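Local atomic coordinates of acetyl-CoA hydrolase/transferase family protein (PDB entry 2NVV), a protein that probably acts as a zinc-binding acetyl-CoA hydrolase or acetate CoA-transferase, moving or releasing coenzyme A by way of a glutamyl-CoA thioester intermediate. Residues A[42-47]-A[72-77]; A[278-283]-A[299-304]; A[292-297]-A[322-327]. All blocks are in the same frame, centred on the assembly; numbering follows the deposited sequence.

Interaction 1 of 3, residues A[42-47]-A[72-77]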
loop_
_atom_site.group_PDB
_atom_site.type_symbol
_atom_site.label_atom_id
_atom_site.label_comp_id
_atom_site.label_asym_id
_atom_site.label_seq_id
_atom_site.Cartn_x
_atom_site.Cartn_y
_atom_site.Cartn_z
ATOM N N ARG A 42 -32.675 -14.216 19.626
ATOM C CA ARG A 42 -32.025 -14.826 20.769
ATOM C C ARG A 42 -31.222 -13.798 21.558
ATOM O O ARG A 42 -31.227 -13.805 22.785
ATOM C CB ARG A 42 -31.127 -15.943 20.249
ATOM C CG ARG A 42 -30.404 -16.776 21.264
ATOM C CD ARG A 42 -29.560 -17.808 20.528
ATOM N NE ARG A 42 -28.630 -18.505 21.409
ATOM C CZ ARG A 42 -29.001 -19.350 22.358
ATOM N NH1 ARG A 42 -30.289 -19.602 22.547
ATOM N NH2 ARG A 42 -28.084 -19.950 23.106
ATOM N N ALA A 43 -30.545 -12.905 20.846
ATOM C CA ALA A 43 -29.727 -11.873 21.471
ATOM C C ALA A 43 -30.596 -10.876 22.213
ATOM O O ALA A 43 -30.290 -10.486 23.336
ATOM C CB ALA A 43 -28.897 -11.151 20.409
ATOM N N ILE A 44 -31.681 -10.460 21.568
ATOM C CA ILE A 44 -32.606 -9.501 22.157
ATOM C C ILE A 44 -33.282 -10.098 23.384
ATOM O O ILE A 44 -33.444 -9.425 24.399
ATOM C CB ILE A 44 -33.687 -9.068 21.137
ATOM C CG1 ILE A 44 -33.037 -8.272 19.997
ATOM C CG2 ILE A 44 -34.760 -8.233 21.832
ATOM C CD1 ILE A 44 -33.992 -7.847 18.894
ATOM N N ALA A 45 -33.673 -11.364 23.288
ATOM C CA ALA A 45 -34.332 -12.039 24.395
ATOM C C ALA A 45 -33.411 -12.094 25.614
ATOM O O ALA A 45 -33.877 -12.157 26.753
ATOM C CB ALA A 45 -34.738 -13.439 23.981
ATOM N N ALA A 46 -32.106 -12.081 25.372
ATOM C CA ALA A 46 -31.132 -12.107 26.454
ATOM C C ALA A 46 -30.984 -10.707 27.049
ATOM O O ALA A 46 -30.881 -10.545 28.263
ATOM C CB ALA A 46 -29.792 -12.596 25.937
ATOM N N HIS A 47 -30.978 -9.693 26.191
ATOM C CA HIS A 47 -30.835 -8.316 26.649
ATOM C C HIS A 47 -31.952 -7.913 27.611
ATOM O O HIS A 47 -31.692 -7.514 28.738
ATOM C CB HIS A 47 -30.837 -7.338 25.463
ATOM C CG HIS A 47 -29.716 -7.546 24.487
ATOM N ND1 HIS A 47 -28.421 -7.810 24.880
ATOM C CD2 HIS A 47 -29.690 -7.470 23.135
ATOM C CE1 HIS A 47 -27.647 -7.888 23.813
ATOM N NE2 HIS A 47 -28.391 -7.684 22.741
ATOM N N ALA A 72 -27.297 -5.497 14.048
ATOM C CA ALA A 72 -27.042 -4.159 14.559
ATOM C C ALA A 72 -28.267 -3.630 15.301
ATOM O O ALA A 72 -28.131 -3.016 16.348
ATOM C CB ALA A 72 -26.682 -3.221 13.405
ATOM N N GLN A 73 -29.460 -3.856 14.751
ATOM C CA GLN A 73 -30.693 -3.403 15.386
ATOM C C GLN A 73 -30.842 -4.129 16.717
ATOM O O GLN A 73 -31.448 -3.616 17.653
ATOM C CB GLN A 73 -31.908 -3.707 14.505
ATOM C CG GLN A 73 -31.900 -3.039 13.149
ATOM C CD GLN A 73 -33.175 -3.310 12.349
ATOM O OE1 GLN A 73 -33.643 -4.455 12.246
ATOM N NE2 GLN A 73 -33.736 -2.253 11.766
ATOM N N ALA A 74 -30.291 -5.338 16.783
ATOM C CA ALA A 74 -30.331 -6.158 17.994
ATOM C C ALA A 74 -29.256 -5.719 18.985
ATOM O O ALA A 74 -29.221 -6.191 20.122
ATOM C CB ALA A 74 -30.129 -7.624 17.638
ATOM N N ASP A 75 -28.383 -4.817 18.553
ATOM C CA ASP A 75 -27.301 -4.327 19.400
ATOM C C ASP A 75 -26.508 -5.521 19.943
ATOM O O ASP A 75 -26.248 -5.626 21.130
ATOM C CB ASP A 75 -27.877 -3.481 20.547
ATOM C CG ASP A 75 -26.793 -2.767 21.362
ATOM O OD1 ASP A 75 -25.697 -2.509 20.817
ATOM O OD2 ASP A 75 -27.043 -2.454 22.547
ATOM N N ALA A 76 -26.121 -6.418 19.043
ATOM C CA ALA A 76 -25.386 -7.620 19.425
ATOM C C ALA A 76 -24.055 -7.705 18.714
ATOM O O ALA A 76 -23.537 -8.794 18.496
ATOM C CB ALA A 76 -26.229 -8.872 19.109
ATOM N N VAL A 77 -23.496 -6.558 18.360
ATOM C CA VAL A 77 -22.219 -6.532 17.660
ATOM C C VAL A 77 -21.106 -6.101 18.603
ATOM O O VAL A 77 -21.003 -4.915 18.913
ATOM C CB VAL A 77 -22.251 -5.521 16.481
ATOM C CG1 VAL A 77 -20.953 -5.577 15.714
ATOM C CG2 VAL A 77 -23.432 -5.800 15.578
#
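Three residues of one helical flank, Ala43, Ile44 and His47, carry helix 35-47 against the turn that ends helix 65-73. Ile44 places CG1 anti to the carbonyl carbon (chi1 -66°), and a fully extended chi2 of 177° carries CD1 onward, so that this branch lies alongside Ala74; CG1 stands 3.8 Å from Ala74 CB. One residue back, Ala43 CB meets Ala76 CB at 3.7 Å, a direct methyl-to-methyl contact. These helices link strands 20-23, 55-58 and 77-81 of the N-terminal parallel sheet in the consecutive beta-alpha-beta manner of a Rossmann-like fold, and the contact joins the two helices as neighbours. His47, with CG beside its own backbone N (chi1 -61°), reaches across with its imidazole: NE2 comes within 3.1 Å of Ala74 O, which lies at the ring edge near its plane. One face of the same ring is turned to Ala43 O, a turn earlier in its own helix. Ala74 O lies in a turn closed by a Schellman motif, in which Asp75 takes positive phi and Asp75 N donates to Ala72 O at 2.9 Å. Phe53, in the loop after helix 35-47, touches the side chains of Ala43 and His47, and Ala76 is bonded through its backbone to Ile55 of strand 55-58.

Interaction 2 of 3, residues A[278-283]-A[299-304]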
loop_
_atom_site.group_PDB
_atom_site.type_symbol
_atom_site.label_atom_id
_atom_site.label_comp_id
_atom_site.label_asym_id
_atom_site.label_seq_id
_atom_site.Cartn_x
_atom_site.Cartn_y
_atom_site.Cartn_z
ATOM N N ALA A 278 -11.504 -6.725 -26.654
ATOM C CA ALA A 278 -12.248 -7.614 -25.771
ATOM C C ALA A 278 -11.343 -7.815 -24.565
ATOM O O ALA A 278 -10.158 -8.122 -24.717
ATOM C CB ALA A 278 -12.536 -8.946 -26.459
ATOM N N PHE A 279 -11.895 -7.645 -23.370
ATOM C CA PHE A 279 -11.081 -7.742 -22.182
ATOM C C PHE A 279 -11.595 -8.669 -21.091
ATOM O O PHE A 279 -12.731 -9.138 -21.123
ATOM C CB PHE A 279 -10.874 -6.329 -21.624
ATOM C CG PHE A 279 -12.160 -5.619 -21.233
ATOM C CD1 PHE A 279 -12.631 -5.663 -19.915
ATOM C CD2 PHE A 279 -12.898 -4.910 -22.182
ATOM C CE1 PHE A 279 -13.809 -5.013 -19.555
ATOM C CE2 PHE A 279 -14.079 -4.257 -21.829
ATOM C CZ PHE A 279 -14.534 -4.308 -20.514
ATOM N N ASN A 280 -10.732 -8.928 -20.120
ATOM C CA ASN A 280 -11.071 -9.786 -18.999
ATOM C C ASN A 280 -11.109 -8.943 -17.735
ATOM O O ASN A 280 -10.493 -7.886 -17.669
ATOM C CB ASN A 280 -10.026 -10.894 -18.824
ATOM C CG ASN A 280 -9.897 -11.783 -20.053
ATOM O OD1 ASN A 280 -8.851 -11.810 -20.706
ATOM N ND2 ASN A 280 -10.960 -12.524 -20.371
HETATM N N MSE A 281 -11.841 -9.421 -16.741
HETATM C CA MSE A 281 -11.947 -8.732 -15.463
HETATM C C MSE A 281 -11.212 -9.541 -14.411
HETATM O O MSE A 281 -11.208 -10.777 -14.450
HETATM C CB MSE A 281 -13.409 -8.635 -14.995
HETATM C CG MSE A 281 -14.363 -7.915 -15.928
HETATM SE SE MSE A 281 -13.971 -6.055 -16.046
HETATM C CE MSE A 281 -14.538 -5.489 -14.254
ATOM N N TYR A 282 -10.571 -8.838 -13.490
ATOM C CA TYR A 282 -9.922 -9.472 -12.360
ATOM C C TYR A 282 -10.321 -8.508 -11.252
ATOM O O TYR A 282 -9.491 -7.783 -10.705
ATOM C CB TYR A 282 -8.397 -9.529 -12.508
ATOM C CG TYR A 282 -7.795 -10.522 -11.530
ATOM C CD1 TYR A 282 -7.868 -11.892 -11.771
ATOM C CD2 TYR A 282 -7.254 -10.101 -10.317
ATOM C CE1 TYR A 282 -7.428 -12.813 -10.835
ATOM C CE2 TYR A 282 -6.817 -11.013 -9.375
ATOM C CZ TYR A 282 -6.907 -12.370 -9.636
ATOM O OH TYR A 282 -6.491 -13.283 -8.687
ATOM N N THR A 283 -11.627 -8.474 -10.975
ATOM C CA THR A 283 -12.216 -7.587 -9.961
ATOM C C THR A 283 -12.540 -8.248 -8.627
ATOM O O THR A 283 -12.101 -9.357 -8.322
ATOM C CB THR A 283 -13.548 -6.963 -10.444
ATOM O OG1 THR A 283 -14.289 -7.939 -11.182
ATOM C CG2 THR A 283 -13.316 -5.758 -11.288
ATOM N N ILE A 299 -16.687 -8.746 -22.954
ATOM C CA ILE A 299 -15.841 -9.191 -21.858
ATOM C C ILE A 299 -15.691 -10.704 -22.082
ATOM O O ILE A 299 -16.678 -11.433 -22.190
ATOM C CB ILE A 299 -16.478 -8.912 -20.466
ATOM C CG1 ILE A 299 -16.336 -7.431 -20.119
ATOM C CG2 ILE A 299 -15.798 -9.761 -19.388
ATOM C CD1 ILE A 299 -16.855 -7.062 -18.753
ATOM N N LYS A 300 -14.445 -11.158 -22.166
ATOM C CA LYS A 300 -14.146 -12.555 -22.411
ATOM C C LYS A 300 -14.227 -13.473 -21.201
ATOM O O LYS A 300 -14.573 -14.641 -21.324
ATOM C CB LYS A 300 -12.754 -12.654 -23.019
ATOM C CG LYS A 300 -12.676 -12.091 -24.402
ATOM C CD LYS A 300 -11.320 -11.499 -24.691
ATOM C CE LYS A 300 -10.210 -12.508 -24.590
ATOM N NZ LYS A 300 -8.904 -11.859 -24.904
ATOM N N PHE A 301 -13.923 -12.935 -20.028
ATOM C CA PHE A 301 -13.899 -13.724 -18.806
ATOM C C PHE A 301 -13.965 -12.790 -17.604
ATOM O O PHE A 301 -13.624 -11.609 -17.696
ATOM C CB PHE A 301 -12.589 -14.523 -18.773
ATOM C CG PHE A 301 -12.409 -15.349 -17.543
ATOM C CD1 PHE A 301 -12.994 -16.604 -17.439
ATOM C CD2 PHE A 301 -11.678 -14.857 -16.466
ATOM C CE1 PHE A 301 -12.856 -17.357 -16.273
ATOM C CE2 PHE A 301 -11.538 -15.604 -15.301
ATOM C CZ PHE A 301 -12.126 -16.849 -15.203
ATOM N N ALA A 302 -14.416 -13.313 -16.475
ATOM C CA ALA A 302 -14.487 -12.501 -15.283
ATOM C C ALA A 302 -14.039 -13.243 -14.027
ATOM O O ALA A 302 -14.598 -14.268 -13.664
ATOM C CB ALA A 302 -15.889 -11.973 -15.091
ATOM N N SER A 303 -13.006 -12.718 -13.381
ATOM C CA SER A 303 -12.524 -13.284 -12.143
ATOM C C SER A 303 -12.992 -12.319 -11.063
ATOM O O SER A 303 -12.940 -11.109 -11.253
ATOM C CB SER A 303 -11.005 -13.363 -12.138
ATOM O OG SER A 303 -10.531 -13.936 -10.924
ATOM N N GLY A 304 -13.470 -12.844 -9.946
ATOM C CA GLY A 304 -13.929 -11.984 -8.876
ATOM C C GLY A 304 -14.072 -12.748 -7.577
ATOM O O GLY A 304 -13.645 -13.895 -7.474
#
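The Phe279 ring has Ile299 CG1 over one face, 4.0 Å from the ring centroid and 29° off the normal, while the selenium of selenomethionine Met281 lies in plane at its edge. This CH-pi contact sits on a parallel strand pair, 279-282 with 299-304, joined by helix 288-295 as a beta-alpha-beta crossover. Phe279 holds CG in the crowded position between backbone N and carbonyl carbon (chi1 61°), which brings the ring against Ile299. Met281, with CG anti to its carbonyl carbon, sets CG 3.9 Å from Ile299 CD1, and bends at chi2 and chi3 carry its chain away from strand 299-304. Val290 of the crossover helix packs on Met281, Ile299 and Ala302 on this face. Tyr282 and Ser303 occupy the other face, with Tyr282 CE1 3.3 Å from Ser303 OG; their hydroxyls are engaged elsewhere, by Tyr335 O and Arg331 NE respectively. The backbones alternate as donors: Lys300 N to Phe279 O (2.8 Å), Met281 N to Phe301 O (3.0 Å) and Ser303 N to Met281 O (2.9 Å). Strand 279-282 is followed, after Thr283, by Glu284, the predicted site of the glutamyl-CoA thioester. Ser303 O receives Thr283 N at 3.0 Å along a bent line, 136° at the hydrogen, and Thr283 OG1 adds a second, weak bond to the same oxygen.

Interaction 3 of 3, residues A[292-297]-A[322-327]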
loop_
_atom_site.group_PDB
_atom_site.type_symbol
_atom_site.label_atom_id
_atom_site.label_comp_id
_atom_site.label_asym_id
_atom_site.label_seq_id
_atom_site.Cartn_x
_atom_site.Cartn_y
_atom_site.Cartn_z
ATOM N N ALA A 292 -23.593 -8.169 -18.931
ATOM C CA ALA A 292 -24.134 -7.619 -20.165
ATOM C C ALA A 292 -23.082 -7.579 -21.269
ATOM O O ALA A 292 -23.357 -7.970 -22.402
ATOM C CB ALA A 292 -24.686 -6.209 -19.909
ATOM N N LEU A 293 -21.883 -7.099 -20.932
ATOM C CA LEU A 293 -20.778 -7.017 -21.878
ATOM C C LEU A 293 -20.276 -8.401 -22.252
ATOM O O LEU A 293 -19.755 -8.617 -23.351
ATOM C CB LEU A 293 -19.631 -6.205 -21.279
ATOM C CG LEU A 293 -19.949 -4.717 -21.140
ATOM C CD1 LEU A 293 -18.791 -3.990 -20.468
ATOM C CD2 LEU A 293 -20.234 -4.136 -22.530
HETATM N N MSE A 294 -20.439 -9.335 -21.323
HETATM C CA MSE A 294 -20.023 -10.715 -21.518
HETATM C C MSE A 294 -20.889 -11.376 -22.596
HETATM O O MSE A 294 -20.382 -12.086 -23.470
HETATM C CB MSE A 294 -20.155 -11.466 -20.195
HETATM C CG MSE A 294 -19.331 -12.713 -20.108
HETATM SE SE MSE A 294 -19.298 -13.369 -18.301
HETATM C CE MSE A 294 -19.901 -15.175 -18.658
ATOM N N LYS A 295 -22.200 -11.135 -22.527
ATOM C CA LYS A 295 -23.132 -11.707 -23.501
ATOM C C LYS A 295 -22.889 -11.147 -24.909
ATOM O O LYS A 295 -23.278 -11.754 -25.904
ATOM C CB LYS A 295 -24.569 -11.429 -23.077
ATOM C CG LYS A 295 -24.861 -11.787 -21.638
ATOM C CD LYS A 295 -26.141 -12.590 -21.519
ATOM C CE LYS A 295 -27.338 -11.839 -22.048
ATOM N NZ LYS A 295 -28.489 -12.766 -22.168
ATOM N N LYS A 296 -22.241 -9.990 -24.986
ATOM C CA LYS A 296 -21.939 -9.381 -26.275
ATOM C C LYS A 296 -20.499 -9.684 -26.697
ATOM O O LYS A 296 -19.976 -9.089 -27.648
ATOM C CB LYS A 296 -22.150 -7.866 -26.205
ATOM C CG LYS A 296 -23.550 -7.456 -25.761
ATOM C CD LYS A 296 -23.803 -5.982 -26.010
ATOM C CE LYS A 296 -22.808 -5.100 -25.254
ATOM N NZ LYS A 296 -22.946 -3.653 -25.629
ATOM N N GLY A 297 -19.860 -10.605 -25.977
ATOM C CA GLY A 297 -18.492 -10.977 -26.294
ATOM C C GLY A 297 -17.513 -9.850 -26.003
ATOM O O GLY A 297 -16.321 -9.937 -26.317
ATOM N N ASP A 322 -24.180 -23.194 -19.859
ATOM C CA ASP A 322 -23.515 -23.576 -21.110
ATOM C C ASP A 322 -22.591 -22.474 -21.632
ATOM O O ASP A 322 -21.561 -22.737 -22.262
ATOM C CB ASP A 322 -24.557 -23.887 -22.191
ATOM C CG ASP A 322 -25.821 -23.045 -22.054
ATOM O OD1 ASP A 322 -26.523 -23.222 -21.027
ATOM O OD2 ASP A 322 -26.127 -22.226 -22.956
ATOM N N PHE A 323 -22.980 -21.238 -21.351
ATOM C CA PHE A 323 -22.245 -20.076 -21.787
ATOM C C PHE A 323 -21.402 -19.431 -20.683
ATOM O O PHE A 323 -20.243 -19.091 -20.913
ATOM C CB PHE A 323 -23.246 -19.058 -22.347
ATOM C CG PHE A 323 -22.627 -17.765 -22.783
ATOM C CD1 PHE A 323 -21.967 -17.672 -24.009
ATOM C CD2 PHE A 323 -22.695 -16.639 -21.970
ATOM C CE1 PHE A 323 -21.386 -16.469 -24.413
ATOM C CE2 PHE A 323 -22.115 -15.429 -22.364
ATOM C CZ PHE A 323 -21.462 -15.342 -23.582
ATOM N N PHE A 324 -21.975 -19.280 -19.492
ATOM C CA PHE A 324 -21.288 -18.615 -18.389
ATOM C C PHE A 324 -20.304 -19.411 -17.544
ATOM O O PHE A 324 -19.320 -18.861 -17.074
ATOM C CB PHE A 324 -22.319 -17.972 -17.457
ATOM C CG PHE A 324 -23.210 -16.973 -18.136
ATOM C CD1 PHE A 324 -24.379 -17.383 -18.764
ATOM C CD2 PHE A 324 -22.869 -15.631 -18.165
ATOM C CE1 PHE A 324 -25.197 -16.468 -19.414
ATOM C CE2 PHE A 324 -23.671 -14.704 -18.810
ATOM C CZ PHE A 324 -24.843 -15.123 -19.438
ATOM N N LYS A 325 -20.574 -20.693 -17.354
ATOM C CA LYS A 325 -19.739 -21.556 -16.522
ATOM C C LYS A 325 -18.224 -21.413 -16.697
ATOM O O LYS A 325 -17.485 -21.313 -15.716
ATOM C CB LYS A 325 -20.138 -23.018 -16.731
ATOM C CG LYS A 325 -19.755 -23.923 -15.577
ATOM C CD LYS A 325 -20.720 -25.103 -15.475
ATOM C CE LYS A 325 -20.436 -25.909 -14.226
ATOM N NZ LYS A 325 -20.309 -24.997 -13.067
ATOM N N ASP A 326 -17.777 -21.395 -17.943
ATOM C CA ASP A 326 -16.358 -21.276 -18.260
ATOM C C ASP A 326 -15.883 -19.830 -18.439
ATOM O O ASP A 326 -14.758 -19.593 -18.884
ATOM C CB ASP A 326 -16.062 -22.060 -19.537
ATOM C CG ASP A 326 -17.064 -21.752 -20.642
ATOM O OD1 ASP A 326 -18.256 -22.108 -20.479
ATOM O OD2 ASP A 326 -16.670 -21.148 -21.665
ATOM N N LYS A 327 -16.729 -18.863 -18.096
ATOM C CA LYS A 327 -16.354 -17.462 -18.256
ATOM C C LYS A 327 -16.333 -16.696 -16.952
ATOM O O LYS A 327 -15.862 -15.559 -16.904
ATOM C CB LYS A 327 -17.297 -16.767 -19.227
ATOM C CG LYS A 327 -17.242 -17.304 -20.637
ATOM C CD LYS A 327 -18.297 -16.649 -21.524
ATOM C CE LYS A 327 -18.243 -17.244 -22.927
ATOM N NZ LYS A 327 -18.279 -18.739 -22.888
#
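Selenomethionine Met294 fills the buried part of this contact, its side chain directed from the last turn of helix 288-295 at Phe323, Phe324 and Lys327. CG is anti to the backbone N (chi1 -159°), and the chain, bent at chi3, reaches toward Phe324 and Lys327. SE stands 5.5 Å from the centroid of the Phe324 ring, at an oblique angle. The two aromatic rings support each other, Phe323 CD2 lying 3.5 Å above the plane of the Phe324 ring, over its centre. Met294 O, which already accepts Gly297 N at 3.0 Å, also faces the edge of the Phe323 ring, with CZ 3.4 Å away. Toward solvent the contact thins. Lys295, bent at chi2 and chi3, merely lays CD against the edge of the Phe324 ring, 3.5 Å from CZ, and sends its ammonium group to a salt bridge with Asp316 of helix 311-318. Lys327 turns its own charge back into its segment, where NZ donates to Phe323 O at 2.8 Å and more weakly pairs with Asp326 OD2. The buried part is a Met-aromatic contact joining two helices, 288-295 and 321-324, that run into neighbouring parallel strands, 299-304 and 328-330, as in successive beta-alpha-beta units.

In the fold
From the N terminus, interaction 1 comes first and closes a loop holding strand 55-58, bringing together helices beside the seven-stranded parallel sheet of the N-terminal part. The chain finishes with it before interactions 2 and 3 begin, and its centre is about 41 and 43 Å from theirs. Those two cross: residues 278-283, 292-297, 299-304 and 322-327 follow in order, so each loop opens before the other closes. Their centres are about 10 Å apart, and they touch through two probable backbone hydrogen bonds, Ile299 N to Leu293 O (3.1 Å) and Ala302 N to Lys327 O (2.7 Å). Together they tie helices 288-295 and 321-324 to the small parallel sheet of strands 279-282, 299-304 and 328-330.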